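Local atomic coordinates of alpha-1,2-mannosidase (Bacteroides thetaiotaomicron, PDB entry 2WW2), a protein that hydrolyses alpha-mannosidic linkages with inversion of the anomeric configuration, as a calcium-dependent glycoside hydrolase of family GH92 from a human gut symbiont. Residues H25-P30 with L295-E300. Sequence-based numbering, arbitrary orientation.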
ATOM      1  N   HIS A  25     -18.391 -14.997  -3.345  1.00 18.29           N
ATOM      2  CA  HIS A  25     -19.292 -16.059  -3.788  1.00 18.23           C
ATOM      3  C   HIS A  25     -18.564 -17.369  -4.091  1.00 18.69           C
ATOM      4  O   HIS A  25     -19.163 -18.312  -4.593  1.00 18.68           O
ATOM      5  CB  HIS A  25     -20.104 -15.606  -5.002  1.00 17.65           C
ATOM      6  CG  HIS A  25     -21.182 -14.626  -4.661  1.00 17.45           C
ATOM      7  ND1 HIS A  25     -22.318 -14.982  -3.964  1.00 16.72           N
ATOM      8  CD2 HIS A  25     -21.293 -13.298  -4.911  1.00 17.72           C
ATOM      9  CE1 HIS A  25     -23.085 -13.915  -3.799  1.00 18.24           C
ATOM     10  NE2 HIS A  25     -22.488 -12.882  -4.367  1.00 18.59           N
ATOM     11  N   GLY A  26     -17.271 -17.450  -3.776  1.00 19.03           N
ATOM     12  CA  GLY A  26     -16.533 -18.688  -4.092  1.00 19.35           C
ATOM     13  C   GLY A  26     -16.885 -19.868  -3.190  1.00 19.75           C
ATOM     14  O   GLY A  26     -16.812 -19.761  -1.970  1.00 19.67           O
ATOM     15  N   ASN A  27     -17.256 -21.005  -3.790  1.00 19.80           N
ATOM     16  CA  ASN A  27     -17.439 -22.245  -3.037  1.00 19.17           C
ATOM     17  C   ASN A  27     -16.112 -22.899  -2.670  1.00 19.52           C
ATOM     18  O   ASN A  27     -15.119 -22.731  -3.349  1.00 20.16           O
ATOM     19  CB  ASN A  27     -18.242 -23.261  -3.863  1.00 19.28           C
ATOM     20  CG  ASN A  27     -19.739 -23.232  -3.561  1.00 17.93           C
ATOM     21  OD1 ASN A  27     -20.187 -22.811  -2.472  1.00 13.18           O
ATOM     22  ND2 ASN A  27     -20.520 -23.698  -4.527  1.00 17.04           N
ATOM     23  N   THR A  28     -16.105 -23.697  -1.616  1.00 19.45           N
ATOM     24  CA  THR A  28     -14.872 -24.369  -1.232  1.00 18.96           C
ATOM     25  C   THR A  28     -15.072 -25.854  -1.004  1.00 17.48           C
ATOM     26  O   THR A  28     -14.201 -26.492  -0.407  1.00 19.19           O
ATOM     27  CB  THR A  28     -14.245 -23.759   0.055  1.00 19.16           C
ATOM     28  OG1 THR A  28     -15.135 -23.956   1.161  1.00 20.35           O
ATOM     29  CG2 THR A  28     -13.954 -22.239  -0.107  1.00 20.52           C
ATOM     30  N   TYR A  29     -16.176 -26.429  -1.483  1.00 14.91           N
ATOM     31  CA  TYR A  29     -16.434 -27.838  -1.134  1.00 11.88           C
ATOM     32  C   TYR A  29     -16.055 -28.846  -2.221  1.00 10.36           C
ATOM     33  O   TYR A  29     -16.213 -28.585  -3.405  1.00 10.16           O
ATOM     34  CB  TYR A  29     -17.876 -28.070  -0.635  1.00 10.48           C
ATOM     35  CG  TYR A  29     -19.007 -27.870  -1.641  1.00 10.62           C
ATOM     36  CD1 TYR A  29     -19.441 -28.914  -2.459  1.00  7.61           C
ATOM     37  CD2 TYR A  29     -19.657 -26.642  -1.742  1.00 10.01           C
ATOM     38  CE1 TYR A  29     -20.521 -28.746  -3.352  1.00  8.50           C
ATOM     39  CE2 TYR A  29     -20.730 -26.453  -2.627  1.00 10.78           C
ATOM     40  CZ  TYR A  29     -21.153 -27.509  -3.423  1.00  8.93           C
ATOM     41  OH  TYR A  29     -22.209 -27.339  -4.301  1.00  9.63           O
ATOM     42  N   PRO A  30     -15.566 -30.022  -1.798  1.00  8.74           N
ATOM     43  CA  PRO A  30     -15.090 -31.020  -2.770  1.00  8.67           C
ATOM     44  C   PRO A  30     -16.255 -31.824  -3.370  1.00  8.53           C
ATOM     45  O   PRO A  30     -16.523 -32.943  -2.954  1.00  8.60           O
ATOM     46  CB  PRO A  30     -14.172 -31.917  -1.935  1.00  8.03           C
ATOM     47  CG  PRO A  30     -14.779 -31.831  -0.515  1.00  8.36           C
ATOM     48  CD  PRO A  30     -15.335 -30.418  -0.397  1.00  7.94           C
ATOM     49  N   LEU A 295     -17.420 -27.836 -15.344  1.00  9.10           N
ATOM     50  CA  LEU A 295     -18.515 -28.701 -15.795  1.00  9.73           C
ATOM     51  C   LEU A 295     -19.595 -29.011 -14.731  1.00  9.49           C
ATOM     52  O   LEU A 295     -20.460 -29.858 -14.953  1.00 10.08           O
ATOM     53  CB  LEU A 295     -17.964 -30.034 -16.313  1.00  8.90           C
ATOM     54  CG  LEU A 295     -16.897 -29.960 -17.419  1.00 10.80           C
ATOM     55  CD1 LEU A 295     -16.675 -31.355 -17.987  1.00  9.73           C
ATOM     56  CD2 LEU A 295     -17.306 -28.974 -18.532  1.00  9.39           C
ATOM     57  N   LEU A 296     -19.505 -28.372 -13.576  1.00  9.14           N
ATOM     58  CA  LEU A 296     -20.479 -28.596 -12.504  1.00  9.34           C
ATOM     59  C   LEU A 296     -21.772 -27.794 -12.666  1.00  9.88           C
ATOM     60  O   LEU A 296     -22.865 -28.337 -12.469  1.00 10.43           O
ATOM     61  CB  LEU A 296     -19.850 -28.294 -11.143  1.00  8.97           C
ATOM     62  CG  LEU A 296     -18.723 -29.242 -10.699  1.00  9.86           C
ATOM     63  CD1 LEU A 296     -18.071 -28.718  -9.406  1.00 10.24           C
ATOM     64  CD2 LEU A 296     -19.209 -30.692 -10.545  1.00  8.73           C
ATOM     65  N   PHE A 297     -21.657 -26.506 -13.003  1.00  9.84           N
ATOM     66  CA  PHE A 297     -22.827 -25.591 -13.036  1.00  9.53           C
ATOM     67  C   PHE A 297     -22.982 -24.999 -14.436  1.00  9.56           C
ATOM     68  O   PHE A 297     -22.012 -24.924 -15.181  1.00 10.56           O
ATOM     69  CB  PHE A 297     -22.629 -24.410 -12.065  1.00 10.11           C
ATOM     70  CG  PHE A 297     -22.420 -24.810 -10.625  1.00  9.69           C
ATOM     71  CD1 PHE A 297     -23.504 -24.873  -9.751  1.00 11.41           C
ATOM     72  CD2 PHE A 297     -21.149 -25.074 -10.141  1.00 11.23           C
ATOM     73  CE1 PHE A 297     -23.329 -25.209  -8.411  1.00 10.14           C
ATOM     74  CE2 PHE A 297     -20.949 -25.426  -8.792  1.00 12.81           C
ATOM     75  CZ  PHE A 297     -22.042 -25.496  -7.929  1.00 10.35           C
ATOM     76  N   PRO A 298     -24.204 -24.588 -14.814  1.00  9.45           N
ATOM     77  CA  PRO A 298     -25.413 -24.768 -14.012  1.00  8.70           C
ATOM     78  C   PRO A 298     -25.808 -26.237 -13.977  1.00  8.66           C
ATOM     79  O   PRO A 298     -25.462 -27.010 -14.888  1.00  8.47           O
ATOM     80  CB  PRO A 298     -26.463 -23.945 -14.778  1.00  8.29           C
ATOM     81  CG  PRO A 298     -26.018 -24.074 -16.240  1.00  9.22           C
ATOM     82  CD  PRO A 298     -24.484 -23.969 -16.127  1.00  8.96           C
ATOM     83  N   ARG A 299     -26.554 -26.635 -12.955  1.00  8.46           N
ATOM     84  CA  ARG A 299     -26.987 -28.027 -12.861  1.00  8.11           C
ATOM     85  C   ARG A 299     -28.244 -28.283 -13.687  1.00  8.25           C
ATOM     86  O   ARG A 299     -29.118 -27.398 -13.842  1.00  7.81           O
ATOM     87  CB  ARG A 299     -27.245 -28.435 -11.403  1.00  7.73           C
ATOM     88  CG  ARG A 299     -28.542 -27.823 -10.810  1.00  7.53           C
ATOM     89  CD  ARG A 299     -28.741 -28.287  -9.347  1.00  6.96           C
ATOM     90  NE  ARG A 299     -27.688 -27.721  -8.501  1.00  8.31           N
ATOM     91  CZ  ARG A 299     -26.564 -28.349  -8.166  1.00  7.69           C
ATOM     92  NH1 ARG A 299     -26.332 -29.608  -8.551  1.00  9.78           N
ATOM     93  NH2 ARG A 299     -25.672 -27.721  -7.417  1.00 10.00           N
ATOM     94  N   GLU A 300     -28.326 -29.494 -14.236  1.00  7.73           N
ATOM     95  CA  GLU A 300     -29.577 -29.998 -14.817  1.00  8.35           C
ATOM     96  C   GLU A 300     -30.605 -30.012 -13.684  1.00  8.63           C
ATOM     97  O   GLU A 300     -30.287 -30.406 -12.567  1.00  8.42           O
ATOM     98  CB  GLU A 300     -29.374 -31.418 -15.366  1.00  8.40           C
ATOM     99  CG  GLU A 300     -28.294 -31.486 -16.457  1.00  8.78           C
ATOM    100  CD  GLU A 300     -27.778 -32.894 -16.744  1.00 11.23           C
ATOM    101  OE1 GLU A 300     -28.210 -33.865 -16.076  1.00 11.80           O
ATOM    102  OE2 GLU A 300     -26.906 -33.014 -17.632  1.00 10.76           O
TER
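Phe-297 brings the far corner of its ring, CZ, up to the polar ends of Asn-27 and Tyr-29, a small example of how loops can join the two parts of the GH92 fold, an N-terminal beta-sandwich domain and a helical (alpha/alpha)6-barrel catalytic domain. Residues 25-30 run through a loop ahead of strand 40-44, in the sequence region of the family's N-terminal domain; residues 295-300 lead from helix 281-294 into strand 299-304, in that of the catalytic domain.

Charge enters through Arg-299, whose NE forms a salt bridge with Asp-328 and whose guanidinium makes a cation-pi contact with Phe-40. Phe-40 is a partner of Phe-297 as well, the two rings meeting edge-to-face.

Hydrogen bonding ties the two polar ends to a third partner rather than to the ring. Asn-27 ND2 and Tyr-29 OH both bond to the carbonyl oxygen of Gln-69, an arrangement that holds them side by side where Phe-297 meets them. A further polar link between the regions runs from Asn-27 O to Arg-293 NH1, just before the 295-300 segment.

The direct contact is van der Waals in kind and light, burying 77 Å² over both sides. With chi1 at -59°, Phe-297 swings CG away from its own carbonyl and onto the side of the amide nitrogen, and the ring extends to the 25-30 loop. A glycerol, probably from the crystallisation liquor, lies close to the Phe-297 side chain. Tyr-29 and Phe-297 point at one another, and the tyrosine OH comes in at the rim of the phenylalanine ring, almost level with it, 4.1 Å from Phe-297 CZ. The amide of Asn-27, its plane turned 38° from that ring, slants in to the same corner, with ND2 4.1 Å from Phe-297 CZ.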